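Local coordinates for flagellar biosynthesis protein FlhA (Bacillus subtilis, PDB 3MIX), which takes part in exporting flagellar proteins through the flagellar type III secretion system, the chain here being its cytosolic domain, at residues Glu281-Val292 and Glu373-Asp381; Ile315-Val323 and Leu352-Leu360. All coordinates share one frame; numbering follows the deposited sequence.

Contact 1 of 2, residues Glu281-Val292 and Glu373-Asp381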
ATOM      1  N   GLU A 281      11.943 -15.844  18.691  1.00 77.38           N
ATOM      2  CA  GLU A 281      12.091 -16.804  17.604  1.00 79.01           C
ATOM      3  C   GLU A 281      13.022 -16.240  16.534  1.00 77.69           C
ATOM      4  O   GLU A 281      12.977 -15.046  16.229  1.00 75.07           O
ATOM      5  CB  GLU A 281      10.721 -17.147  17.009  1.00 78.36           C
ATOM      6  CG  GLU A 281      10.768 -17.903  15.689  1.00 80.39           C
ATOM      7  CD  GLU A 281       9.393 -18.294  15.185  1.00 81.48           C
ATOM      8  OE1 GLU A 281       8.633 -18.923  15.955  1.00 83.94           O
ATOM      9  OE2 GLU A 281       9.077 -17.980  14.018  1.00 80.59           O
ATOM     10  N   VAL A 282      13.863 -17.104  15.976  1.00 79.78           N
ATOM     11  CA  VAL A 282      14.752 -16.729  14.880  1.00 79.12           C
ATOM     12  C   VAL A 282      13.952 -16.474  13.606  1.00 76.93           C
ATOM     13  O   VAL A 282      13.095 -17.281  13.216  1.00 77.95           O
ATOM     14  CB  VAL A 282      15.885 -17.779  14.644  1.00 82.98           C
ATOM     15  CG1 VAL A 282      15.333 -19.212  14.574  1.00 86.20           C
ATOM     16  CG2 VAL A 282      16.716 -17.435  13.399  1.00 82.82           C
ATOM     17  N   LEU A 283      14.235 -15.335  12.982  1.00 73.79           N
ATOM     18  CA  LEU A 283      13.576 -14.915  11.759  1.00 71.05           C
ATOM     19  C   LEU A 283      14.286 -15.475  10.526  1.00 72.35           C
ATOM     20  O   LEU A 283      15.498 -15.304  10.366  1.00 73.15           O
ATOM     21  CB  LEU A 283      13.530 -13.388  11.712  1.00 67.78           C
ATOM     22  CG  LEU A 283      12.844 -12.686  10.542  1.00 64.74           C
ATOM     23  CD1 LEU A 283      11.361 -13.028  10.479  1.00 63.57           C
ATOM     24  CD2 LEU A 283      13.061 -11.191  10.675  1.00 61.69           C
ATOM     25  N   LYS A 284      13.518 -16.133   9.660  1.00 72.40           N
ATOM     26  CA  LYS A 284      14.049 -16.735   8.432  1.00 74.01           C
ATOM     27  C   LYS A 284      14.215 -15.673   7.338  1.00 71.38           C
ATOM     28  O   LYS A 284      13.227 -15.147   6.824  1.00 69.14           O
ATOM     29  CB  LYS A 284      13.135 -17.865   7.931  1.00 75.74           C
ATOM     30  CG  LYS A 284      12.366 -18.643   9.010  1.00 77.42           C
ATOM     31  CD  LYS A 284      13.197 -19.740   9.664  1.00 80.66           C
ATOM     32  CE  LYS A 284      12.302 -20.667  10.474  1.00 82.87           C
ATOM     33  NZ  LYS A 284      13.064 -21.738  11.177  1.00 86.02           N
ATOM     34  N   VAL A 285      15.464 -15.376   6.979  1.00 71.67           N
ATOM     35  CA  VAL A 285      15.783 -14.249   6.094  1.00 69.08           C
ATOM     36  C   VAL A 285      16.804 -14.591   4.999  1.00 70.76           C
ATOM     37  O   VAL A 285      17.908 -15.048   5.294  1.00 73.11           O
ATOM     38  CB  VAL A 285      16.307 -13.041   6.918  1.00 67.29           C
ATOM     39  CG1 VAL A 285      17.099 -12.090   6.050  1.00 67.01           C
ATOM     40  CG2 VAL A 285      15.157 -12.301   7.593  1.00 64.41           C
ATOM     41  N   VAL A 286      16.431 -14.359   3.741  1.00 69.33           N
ATOM     42  CA  VAL A 286      17.376 -14.434   2.621  1.00 70.26           C
ATOM     43  C   VAL A 286      18.258 -13.185   2.640  1.00 68.25           C
ATOM     44  O   VAL A 286      17.758 -12.072   2.813  1.00 65.29           O
ATOM     45  CB  VAL A 286      16.647 -14.534   1.245  1.00 70.16           C
ATOM     46  CG1 VAL A 286      17.638 -14.531   0.090  1.00 71.85           C
ATOM     47  CG2 VAL A 286      15.790 -15.783   1.173  1.00 72.12           C
ATOM     48  N   THR A 287      19.564 -13.365   2.479  1.00 69.74           N
ATOM     49  CA  THR A 287      20.474 -12.227   2.363  1.00 68.22           C
ATOM     50  C   THR A 287      20.933 -12.035   0.922  1.00 68.59           C
ATOM     51  O   THR A 287      20.528 -12.781   0.026  1.00 69.40           O
ATOM     52  CB  THR A 287      21.699 -12.338   3.304  1.00 70.20           C
ATOM     53  OG1 THR A 287      22.264 -13.655   3.222  1.00 74.02           O
ATOM     54  CG2 THR A 287      21.303 -12.021   4.746  1.00 68.49           C
ATOM     55  N   CYS A 288      21.761 -11.016   0.709  1.00 67.53           N
ATOM     56  CA  CYS A 288      22.272 -10.695  -0.614  1.00 68.53           C
ATOM     57  C   CYS A 288      23.785 -10.861  -0.640  1.00 71.61           C
ATOM     58  O   CYS A 288      24.475 -10.447   0.299  1.00 71.45           O
ATOM     59  CB  CYS A 288      21.889  -9.264  -1.020  1.00 65.32           C
ATOM     60  SG  CYS A 288      20.145  -9.017  -1.467  1.00 62.27           S
ATOM     61  N   SER A 289      24.287 -11.457  -1.722  1.00 74.45           N
ATOM     62  CA  SER A 289      25.726 -11.660  -1.928  1.00 78.39           C
ATOM     63  C   SER A 289      26.497 -10.344  -1.841  1.00 77.42           C
ATOM     64  O   SER A 289      25.907  -9.264  -1.938  1.00 74.36           O
ATOM     65  CB  SER A 289      25.971 -12.296  -3.296  1.00 80.95           C
ATOM     66  OG  SER A 289      27.185 -13.016  -3.319  1.00 86.58           O
ATOM     67  N   GLY A 290      27.807 -10.433  -1.646  1.00 80.18           N
ATOM     68  CA  GLY A 290      28.665  -9.258  -1.743  1.00 80.31           C
ATOM     69  C   GLY A 290      28.680  -8.779  -3.181  1.00 80.95           C
ATOM     70  O   GLY A 290      28.748  -7.575  -3.447  1.00 79.29           O
ATOM     71  N   ARG A 291      28.597  -9.740  -4.101  1.00 83.58           N
ATOM     72  CA  ARG A 291      28.554  -9.482  -5.539  1.00 84.68           C
ATOM     73  C   ARG A 291      27.297  -8.706  -5.949  1.00 81.21           C
ATOM     74  O   ARG A 291      27.387  -7.668  -6.606  1.00 80.36           O
ATOM     75  CB  ARG A 291      28.655 -10.798  -6.324  1.00 88.24           C
ATOM     76  CG  ARG A 291      30.027 -11.481  -6.238  1.00 92.65           C
ATOM     77  CD  ARG A 291      30.180 -12.586  -7.279  1.00 96.38           C
ATOM     78  NE  ARG A 291      29.483 -13.821  -6.910  1.00 96.94           N
ATOM     79  CZ  ARG A 291      30.053 -14.874  -6.325  1.00 99.23           C
ATOM     80  NH1 ARG A 291      31.346 -14.863  -6.028  1.00102.03           N
ATOM     81  NH2 ARG A 291      29.325 -15.944  -6.031  1.00 99.03           N
ATOM     82  N   VAL A 292      26.132  -9.210  -5.546  1.00 79.40           N
ATOM     83  CA  VAL A 292      24.854  -8.571  -5.858  1.00 76.09           C
ATOM     84  C   VAL A 292      24.825  -7.150  -5.293  1.00 73.30           C
ATOM     85  O   VAL A 292      24.382  -6.218  -5.958  1.00 71.43           O
ATOM     86  CB  VAL A 292      23.662  -9.409  -5.335  1.00 74.77           C
ATOM     87  CG1 VAL A 292      22.365  -8.601  -5.349  1.00 70.85           C
ATOM     88  CG2 VAL A 292      23.502 -10.671  -6.159  1.00 77.09           C
ATOM     89  N   GLU A 373      17.291 -12.129  16.338  1.00 69.34           N
ATOM     90  CA  GLU A 373      18.057 -13.278  15.843  1.00 72.33           C
ATOM     91  C   GLU A 373      17.736 -13.546  14.373  1.00 71.46           C
ATOM     92  O   GLU A 373      16.655 -14.046  14.045  1.00 70.97           O
ATOM     93  CB  GLU A 373      17.796 -14.546  16.687  1.00 75.09           C
ATOM     94  CG  GLU A 373      18.172 -14.429  18.165  1.00 77.24           C
ATOM     95  CD  GLU A 373      18.309 -15.784  18.876  1.00 83.10           C
ATOM     96  OE1 GLU A 373      17.477 -16.692  18.636  1.00 84.99           O
ATOM     97  OE2 GLU A 373      19.251 -15.936  19.688  1.00 84.45           O
ATOM     98  N   VAL A 374      18.683 -13.220  13.495  1.00 71.48           N
ATOM     99  CA  VAL A 374      18.490 -13.385  12.052  1.00 71.10           C
ATOM    100  C   VAL A 374      19.449 -14.397  11.437  1.00 74.33           C
ATOM    101  O   VAL A 374      20.651 -14.384  11.728  1.00 76.17           O
ATOM    102  CB  VAL A 374      18.618 -12.038  11.315  1.00 68.53           C
ATOM    103  CG1 VAL A 374      18.761 -12.249   9.810  1.00 69.09           C
ATOM    104  CG2 VAL A 374      17.420 -11.163  11.628  1.00 65.00           C
ATOM    105  N   GLN A 375      18.901 -15.261  10.581  1.00 75.04           N
ATOM    106  CA  GLN A 375      19.670 -16.318   9.932  1.00 78.11           C
ATOM    107  C   GLN A 375      19.303 -16.497   8.455  1.00 77.54           C
ATOM    108  O   GLN A 375      18.127 -16.584   8.103  1.00 75.78           O
ATOM    109  CB  GLN A 375      19.504 -17.640  10.693  1.00 81.18           C
ATOM    110  CG  GLN A 375      20.412 -18.769  10.200  1.00 85.56           C
ATOM    111  CD  GLN A 375      20.267 -20.051  11.003  1.00 89.19           C
ATOM    112  OE1 GLN A 375      21.257 -20.603  11.491  1.00 92.72           O
ATOM    113  NE2 GLN A 375      19.034 -20.537  11.136  1.00 88.45           N
ATOM    114  N   SER A 376      20.330 -16.564   7.610  1.00 79.00           N
ATOM    115  CA  SER A 376      20.167 -16.798   6.178  1.00 79.22           C
ATOM    116  C   SER A 376      19.823 -18.252   5.860  1.00 82.12           C
ATOM    117  O   SER A 376      20.313 -19.181   6.510  1.00 85.09           O
ATOM    118  CB  SER A 376      21.432 -16.392   5.415  1.00 80.60           C
ATOM    119  OG  SER A 376      21.831 -15.068   5.726  1.00 78.15           O
ATOM    120  N   ILE A 377      18.980 -18.426   4.849  1.00 81.24           N
ATOM    121  CA  ILE A 377      18.555 -19.736   4.368  1.00 83.95           C
ATOM    122  C   ILE A 377      18.910 -19.844   2.887  1.00 84.81           C
ATOM    123  O   ILE A 377      19.095 -20.938   2.347  1.00 88.25           O
ATOM    124  CB  ILE A 377      17.033 -19.948   4.603  1.00 82.49           C
ATOM    125  CG1 ILE A 377      16.769 -20.346   6.057  1.00 83.16           C
ATOM    126  CG2 ILE A 377      16.457 -21.026   3.682  1.00 85.33           C
ATOM    127  CD1 ILE A 377      16.545 -19.183   6.991  1.00 80.77           C
ATOM    128  N   GLY A 378      19.006 -18.683   2.249  1.00 81.76           N
ATOM    129  CA  GLY A 378      19.480 -18.564   0.881  1.00 82.07           C
ATOM    130  C   GLY A 378      20.273 -17.281   0.741  1.00 79.82           C
ATOM    131  O   GLY A 378      20.016 -16.305   1.445  1.00 76.63           O
ATOM    132  N   VAL A 379      21.260 -17.287  -0.148  1.00 81.48           N
ATOM    133  CA  VAL A 379      22.016 -16.075  -0.446  1.00 79.67           C
ATOM    134  C   VAL A 379      21.851 -15.737  -1.925  1.00 79.25           C
ATOM    135  O   VAL A 379      22.248 -16.521  -2.799  1.00 82.40           O
ATOM    136  CB  VAL A 379      23.518 -16.197  -0.066  1.00 82.51           C
ATOM    137  CG1 VAL A 379      24.258 -14.898  -0.378  1.00 80.99           C
ATOM    138  CG2 VAL A 379      23.680 -16.548   1.413  1.00 82.77           C
ATOM    139  N   VAL A 380      21.248 -14.576  -2.186  1.00 75.11           N
ATOM    140  CA  VAL A 380      21.024 -14.060  -3.542  1.00 74.07           C
ATOM    141  C   VAL A 380      22.362 -13.814  -4.247  1.00 76.65           C
ATOM    142  O   VAL A 380      23.203 -13.067  -3.737  1.00 76.16           O
ATOM    143  CB  VAL A 380      20.155 -12.751  -3.513  1.00 69.66           C
ATOM    144  CG1 VAL A 380      20.159 -12.035  -4.861  1.00 68.36           C
ATOM    145  CG2 VAL A 380      18.726 -13.066  -3.082  1.00 66.88           C
ATOM    146  N   ASP A 381      22.542 -14.459  -5.402  1.00 79.46           N
ATOM    147  CA  ASP A 381      23.764 -14.362  -6.212  1.00 82.43           C
ATOM    148  C   ASP A 381      23.449 -13.720  -7.563  1.00 81.80           C
ATOM    149  O   ASP A 381      23.988 -14.105  -8.604  1.00 84.62           O
ATOM    150  CB  ASP A 381      24.396 -15.749  -6.418  1.00 87.09           C
ATOM    151  CG  ASP A 381      25.598 -16.007  -5.500  1.00 89.77           C
ATOM    152  OD1 ASP A 381      26.008 -15.085  -4.758  1.00 88.53           O
ATOM    153  OD2 ASP A 381      26.138 -17.142  -5.525  1.00 92.74           O
TER
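Leu283-Lys284 pairs in parallel with Val374-Gln375, and Thr287-Cys288 with Val379-Val380, as two short ladders whose register slips by one residue where the tail fits in Ile377. The chain's C-terminal tail thus adds two short parallel strands, 374-375 and 379-380, along one edge of strand 283-288 in an alpha/beta unit; along its other edge, strand 283-288 bonds through Val286 to Ile338 and Leu340. Leu283 N donates to Glu373 O (2.9 Å), and after the slip Val380 N meets Thr287 O (2.9 Å) almost straight, at 172°. Ser376 CA lies 3.0 Å from Val285 O in a CA-H...O contact. Thr287 OG1, set between its own N and carbonyl carbon (chi1 46°), faces Ser376 OG at 2.9 Å, a hydroxyl pair bonded across the slip. Val380 carries the apolar packing: its CG2 reaches Val286 CG1 (3.7 Å) and its CG1 reaches Val292 CG2 (3.8 Å), both pairs crossing at about a right angle. Ser289, at the N-cap of helix 290-299, donates its backbone N to Val380 O. Its side chain reaches on to Asp381, whose two carboxylate oxygens take different partners. OD2 lies at the edge of the Arg291 guanidinium in a long, weak salt bridge to NH2, the two planes 49° apart, while OD1 receives Ser289 OG at 2.8 Å, nearly along its C-O axis.

Contact 2 of 2, residues Ile315-Val323 and Leu352-Leu360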
ATOM      1  N   ILE A 315      22.311  -8.413 -16.288  1.00104.38           N
ATOM      2  CA  ILE A 315      22.514  -8.397 -14.835  1.00101.47           C
ATOM      3  C   ILE A 315      21.186  -8.503 -14.073  1.00 97.27           C
ATOM      4  O   ILE A 315      21.064  -9.317 -13.157  1.00 96.94           O
ATOM      5  CB  ILE A 315      23.287  -7.140 -14.344  1.00100.24           C
ATOM      6  CG1 ILE A 315      24.600  -6.969 -15.115  1.00103.85           C
ATOM      7  CG2 ILE A 315      23.565  -7.241 -12.841  1.00 98.44           C
ATOM      8  CD1 ILE A 315      25.394  -5.732 -14.715  1.00103.33           C
ATOM      9  N   SER A 316      20.205  -7.687 -14.465  1.00 93.74           N
ATOM     10  CA  SER A 316      18.910  -7.635 -13.781  1.00 89.67           C
ATOM     11  C   SER A 316      18.211  -8.994 -13.740  1.00 90.03           C
ATOM     12  O   SER A 316      17.847  -9.465 -12.663  1.00 88.82           O
ATOM     13  CB  SER A 316      17.991  -6.561 -14.390  1.00 87.47           C
ATOM     14  OG  SER A 316      17.366  -7.015 -15.577  1.00 89.07           O
ATOM     15  N   GLU A 317      18.050  -9.624 -14.904  1.00 91.53           N
ATOM     16  CA  GLU A 317      17.462 -10.966 -15.002  1.00 92.20           C
ATOM     17  C   GLU A 317      18.159 -11.962 -14.072  1.00 92.94           C
ATOM     18  O   GLU A 317      17.511 -12.844 -13.500  1.00 92.72           O
ATOM     19  CB  GLU A 317      17.521 -11.493 -16.446  1.00 95.68           C
ATOM     20  CG  GLU A 317      16.905 -10.576 -17.515  1.00 95.28           C
ATOM     21  CD  GLU A 317      15.384 -10.630 -17.574  1.00 93.83           C
ATOM     22  OE1 GLU A 317      14.812 -11.741 -17.528  1.00 95.47           O
ATOM     23  OE2 GLU A 317      14.757  -9.554 -17.689  1.00 91.47           O
ATOM     24  N   SER A 318      19.476 -11.804 -13.922  1.00 93.41           N
ATOM     25  CA  SER A 318      20.307 -12.698 -13.105  1.00 94.40           C
ATOM     26  C   SER A 318      20.027 -12.567 -11.608  1.00 90.64           C
ATOM     27  O   SER A 318      19.875 -13.566 -10.909  1.00 91.11           O
ATOM     28  CB  SER A 318      21.794 -12.461 -13.394  1.00 97.20           C
ATOM     29  OG  SER A 318      22.617 -13.095 -12.430  1.00 99.01           O
ATOM     30  N   ILE A 319      19.962 -11.329 -11.127  1.00 86.58           N
ATOM     31  CA  ILE A 319      19.588 -11.066  -9.741  1.00 82.63           C
ATOM     32  C   ILE A 319      18.128 -11.463  -9.505  1.00 80.12           C
ATOM     33  O   ILE A 319      17.798 -12.039  -8.467  1.00 79.22           O
ATOM     34  CB  ILE A 319      19.842  -9.601  -9.345  1.00 79.87           C
ATOM     35  CG1 ILE A 319      21.276  -9.195  -9.693  1.00 81.44           C
ATOM     36  CG2 ILE A 319      19.584  -9.402  -7.850  1.00 77.71           C
ATOM     37  CD1 ILE A 319      21.530  -7.699  -9.662  1.00 78.83           C
ATOM     38  N   VAL A 320      17.273 -11.193 -10.489  1.00 78.89           N
ATOM     39  CA  VAL A 320      15.846 -11.522 -10.395  1.00 77.01           C
ATOM     40  C   VAL A 320      15.602 -13.015 -10.165  1.00 79.08           C
ATOM     41  O   VAL A 320      14.800 -13.378  -9.302  1.00 77.86           O
ATOM     42  CB  VAL A 320      15.027 -10.982 -11.612  1.00 76.32           C
ATOM     43  CG1 VAL A 320      13.648 -11.628 -11.691  1.00 75.86           C
ATOM     44  CG2 VAL A 320      14.887  -9.464 -11.528  1.00 72.97           C
ATOM     45  N   ARG A 321      16.296 -13.876 -10.909  1.00 82.41           N
ATOM     46  CA  ARG A 321      16.122 -15.319 -10.731  1.00 84.62           C
ATOM     47  C   ARG A 321      16.729 -15.862  -9.427  1.00 84.69           C
ATOM     48  O   ARG A 321      16.127 -16.730  -8.792  1.00 84.97           O
ATOM     49  CB  ARG A 321      16.574 -16.130 -11.963  1.00 88.98           C
ATOM     50  CG  ARG A 321      18.066 -16.120 -12.275  1.00 92.32           C
ATOM     51  CD  ARG A 321      18.460 -17.397 -12.992  1.00 98.57           C
ATOM     52  NE  ARG A 321      19.740 -17.284 -13.693  1.00102.20           N
ATOM     53  CZ  ARG A 321      19.867 -17.014 -14.991  1.00103.99           C
ATOM     54  NH1 ARG A 321      18.793 -16.824 -15.751  1.00102.63           N
ATOM     55  NH2 ARG A 321      21.077 -16.936 -15.532  1.00107.26           N
ATOM     56  N   SER A 322      17.896 -15.349  -9.027  1.00 84.37           N
ATOM     57  CA  SER A 322      18.508 -15.743  -7.751  1.00 84.59           C
ATOM     58  C   SER A 322      17.478 -15.528  -6.644  1.00 81.52           C
ATOM     59  O   SER A 322      17.195 -16.448  -5.869  1.00 82.19           O
ATOM     60  CB  SER A 322      19.774 -14.934  -7.436  1.00 84.37           C
ATOM     61  OG  SER A 322      20.347 -14.356  -8.593  1.00 84.94           O
ATOM     62  N   VAL A 323      16.916 -14.311  -6.607  1.00 77.87           N
ATOM     63  CA  VAL A 323      15.818 -13.940  -5.717  1.00 74.79           C
ATOM     64  C   VAL A 323      14.640 -14.907  -5.848  1.00 75.88           C
ATOM     65  O   VAL A 323      14.121 -15.386  -4.842  1.00 75.45           O
ATOM     66  CB  VAL A 323      15.330 -12.476  -5.988  1.00 71.45           C
ATOM     67  CG1 VAL A 323      13.946 -12.224  -5.388  1.00 67.92           C
ATOM     68  CG2 VAL A 323      16.335 -11.455  -5.470  1.00 69.64           C
ATOM     69  N   LEU A 352      14.388  -2.335  -8.134  1.00 50.56           N
ATOM     70  CA  LEU A 352      14.673  -3.414  -9.068  1.00 54.54           C
ATOM     71  C   LEU A 352      13.666  -4.560  -9.004  1.00 55.62           C
ATOM     72  O   LEU A 352      13.209  -5.039 -10.043  1.00 57.09           O
ATOM     73  CB  LEU A 352      16.091  -3.937  -8.825  1.00 56.97           C
ATOM     74  CG  LEU A 352      16.630  -5.114  -9.630  1.00 60.36           C
ATOM     75  CD1 LEU A 352      16.463  -4.884 -11.126  1.00 62.12           C
ATOM     76  CD2 LEU A 352      18.090  -5.341  -9.267  1.00 62.93           C
ATOM     77  N   LEU A 353      13.323  -4.999  -7.797  1.00 55.78           N
ATOM     78  CA  LEU A 353      12.445  -6.162  -7.642  1.00 57.53           C
ATOM     79  C   LEU A 353      10.962  -5.844  -7.766  1.00 56.86           C
ATOM     80  O   LEU A 353      10.137  -6.764  -7.803  1.00 57.24           O
ATOM     81  CB  LEU A 353      12.718  -6.887  -6.321  1.00 57.20           C
ATOM     82  CG  LEU A 353      14.042  -7.651  -6.246  1.00 60.19           C
ATOM     83  CD1 LEU A 353      14.260  -8.210  -4.855  1.00 58.73           C
ATOM     84  CD2 LEU A 353      14.127  -8.758  -7.312  1.00 62.27           C
ATOM     85  N   GLU A 354      10.641  -4.549  -7.843  1.00 56.83           N
ATOM     86  CA  GLU A 354       9.260  -4.058  -7.756  1.00 56.85           C
ATOM     87  C   GLU A 354       8.329  -4.703  -8.781  1.00 58.71           C
ATOM     88  O   GLU A 354       7.258  -5.198  -8.422  1.00 58.55           O
ATOM     89  CB  GLU A 354       9.214  -2.530  -7.897  1.00 55.43           C
ATOM     90  CG  GLU A 354       7.829  -1.913  -7.649  1.00 55.09           C
ATOM     91  CD  GLU A 354       7.525  -0.726  -8.563  1.00 56.60           C
ATOM     92  OE1 GLU A 354       8.301  -0.473  -9.513  1.00 57.98           O
ATOM     93  OE2 GLU A 354       6.497  -0.050  -8.336  1.00 55.61           O
ATOM     94  N   ARG A 355       8.741  -4.701 -10.045  1.00 61.51           N
ATOM     95  CA  ARG A 355       7.915  -5.241 -11.122  1.00 63.91           C
ATOM     96  C   ARG A 355       7.851  -6.771 -11.104  1.00 66.33           C
ATOM     97  O   ARG A 355       6.892  -7.366 -11.605  1.00 67.24           O
ATOM     98  CB  ARG A 355       8.425  -4.748 -12.477  1.00 65.52           C
ATOM     99  CG  ARG A 355       7.433  -4.910 -13.616  1.00 67.67           C
ATOM    100  CD  ARG A 355       7.900  -4.185 -14.872  1.00 71.61           C
ATOM    101  NE  ARG A 355       7.748  -2.734 -14.750  1.00 71.44           N
ATOM    102  CZ  ARG A 355       7.840  -1.871 -15.761  1.00 72.49           C
ATOM    103  NH1 ARG A 355       8.084  -2.300 -16.997  1.00 74.93           N
ATOM    104  NH2 ARG A 355       7.680  -0.573 -15.532  1.00 71.10           N
ATOM    105  N   TYR A 356       8.870  -7.399 -10.519  1.00 67.83           N
ATOM    106  CA  TYR A 356       8.989  -8.859 -10.503  1.00 70.34           C
ATOM    107  C   TYR A 356       8.278  -9.492  -9.309  1.00 69.43           C
ATOM    108  O   TYR A 356       7.511 -10.447  -9.475  1.00 70.58           O
ATOM    109  CB  TYR A 356      10.459  -9.266 -10.575  1.00 72.65           C
ATOM    110  CG  TYR A 356      11.150  -8.671 -11.778  1.00 74.70           C
ATOM    111  CD1 TYR A 356      11.047  -9.272 -13.033  1.00 77.69           C
ATOM    112  CD2 TYR A 356      11.882  -7.487 -11.673  1.00 74.14           C
ATOM    113  CE1 TYR A 356      11.666  -8.720 -14.145  1.00 79.62           C
ATOM    114  CE2 TYR A 356      12.510  -6.927 -12.783  1.00 75.46           C
ATOM    115  CZ  TYR A 356      12.397  -7.547 -14.014  1.00 78.43           C
ATOM    116  OH  TYR A 356      13.016  -7.001 -15.119  1.00 80.64           O
ATOM    117  N   PHE A 357       8.540  -8.965  -8.111  1.00 67.46           N
ATOM    118  CA  PHE A 357       7.697  -9.264  -6.957  1.00 65.88           C
ATOM    119  C   PHE A 357       7.478  -8.043  -6.076  1.00 62.21           C
ATOM    120  O   PHE A 357       8.309  -7.735  -5.213  1.00 61.48           O
ATOM    121  CB  PHE A 357       8.222 -10.434  -6.134  1.00 68.19           C
ATOM    122  CG  PHE A 357       7.128 -11.237  -5.472  1.00 70.23           C
ATOM    123  CD1 PHE A 357       6.644 -10.878  -4.212  1.00 69.42           C
ATOM    124  CD2 PHE A 357       6.578 -12.356  -6.110  1.00 73.91           C
ATOM    125  CE1 PHE A 357       5.633 -11.622  -3.594  1.00 70.41           C
ATOM    126  CE2 PHE A 357       5.562 -13.104  -5.500  1.00 74.77           C
ATOM    127  CZ  PHE A 357       5.089 -12.735  -4.239  1.00 72.84           C
ATOM    128  N   PRO A 358       6.345  -7.347  -6.300  1.00 59.64           N
ATOM    129  CA  PRO A 358       5.950  -6.139  -5.584  1.00 56.17           C
ATOM    130  C   PRO A 358       5.993  -6.315  -4.074  1.00 54.48           C
ATOM    131  O   PRO A 358       6.551  -5.458  -3.380  1.00 53.39           O
ATOM    132  CB  PRO A 358       4.502  -5.900  -6.049  1.00 55.53           C
ATOM    133  CG  PRO A 358       4.077  -7.172  -6.724  1.00 57.87           C
ATOM    134  CD  PRO A 358       5.330  -7.742  -7.295  1.00 60.15           C
ATOM    135  N   ASP A 359       5.444  -7.426  -3.577  1.00 53.83           N
ATOM    136  CA  ASP A 359       5.313  -7.625  -2.135  1.00 51.67           C
ATOM    137  C   ASP A 359       6.327  -8.572  -1.478  1.00 51.87           C
ATOM    138  O   ASP A 359       5.998  -9.284  -0.525  1.00 52.83           O
ATOM    139  CB  ASP A 359       3.869  -7.978  -1.750  1.00 51.84           C
ATOM    140  CG  ASP A 359       3.270  -9.052  -2.631  1.00 54.17           C
ATOM    141  OD1 ASP A 359       3.602 -10.236  -2.426  1.00 56.82           O
ATOM    142  OD2 ASP A 359       2.454  -8.709  -3.513  1.00 54.41           O
ATOM    143  N   LEU A 360       7.562  -8.565  -1.979  1.00 50.43           N
ATOM    144  CA  LEU A 360       8.684  -9.134  -1.243  1.00 49.17           C
ATOM    145  C   LEU A 360       9.287  -8.045  -0.344  1.00 45.76           C
ATOM    146  O   LEU A 360       9.884  -7.080  -0.842  1.00 44.60           O
ATOM    147  CB  LEU A 360       9.752  -9.674  -2.193  1.00 51.41           C
ATOM    148  CG  LEU A 360      10.955 -10.341  -1.513  1.00 53.49           C
ATOM    149  CD1 LEU A 360      10.589 -11.718  -0.981  1.00 55.30           C
ATOM    150  CD2 LEU A 360      12.150 -10.444  -2.451  1.00 55.94           C
TER
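Val320 presses its CG2 methyl onto one face of the Tyr356 ring in a CH-pi contact, 3.7 Å from the ring centroid and 14° off the normal. With CG2 anti to the carbonyl carbon and CG1 anti to the backbone N (chi1 165°), both methyls face the ring: CG2 sits over its centre, and CG1 lies 3.8 Å from CD1 of Tyr356. An alanine here takes both methyls off this face of the ring, which would probably open a gap over it and let Tyr356 turn more freely. Apolar contacts flank this one. Val323 and Leu353 meet tip to tip, Val323 CG2 being 3.9 Å from Leu353 CD1, and Val323 CG1 also touches Leu360 CD2 (3.9 Å). Toward the start of segment 315-323, the Ile319 and Leu352 side chains cross at about a right angle, CD1 against CD2. The packing sets helix 313-332 against the C-terminal end of helix 343-353, the helix of a beta-alpha-beta crossover between the parallel strands 339-341 and 362-364. Leu360 ends the type I turn Phe357-Leu360, and Lys350 NZ hydrogen-bonds Pro358 O. No hydrogen bond joins the two segments: Glu317 OE2 stays 4.0 Å from Tyr356 OH, its carboxylate plane nearly perpendicular to the ring, while Ser316 touches Leu352 CD1 through its CB (4.0 Å) and turns OG back to hydrogen-bond Pro313 O of its own helix.

Helix 313-332 ties the two contacts together, meeting the C-terminal tail of contact 1 on one flank and segment 352-360 of contact 2 on another; the contact centres lie about 15 Å apart. Val323 serves both, since the CG2 that packs on Leu353 also comes within 3.7 Å of Val380 CG2. Beside it, Val292 CG1 meets Ile319 CG2 at 3.8 Å, joining helix 290-299 to the helix that follows it in the chain. Ser322 completes the seam, its CB lying 3.9 Å from Val380 CG1. Val380 of strand 379-380 and Leu353 of the crossover helix are thus linked through Val323, with contact 2 formed wholly by residues between the two segments of contact 1.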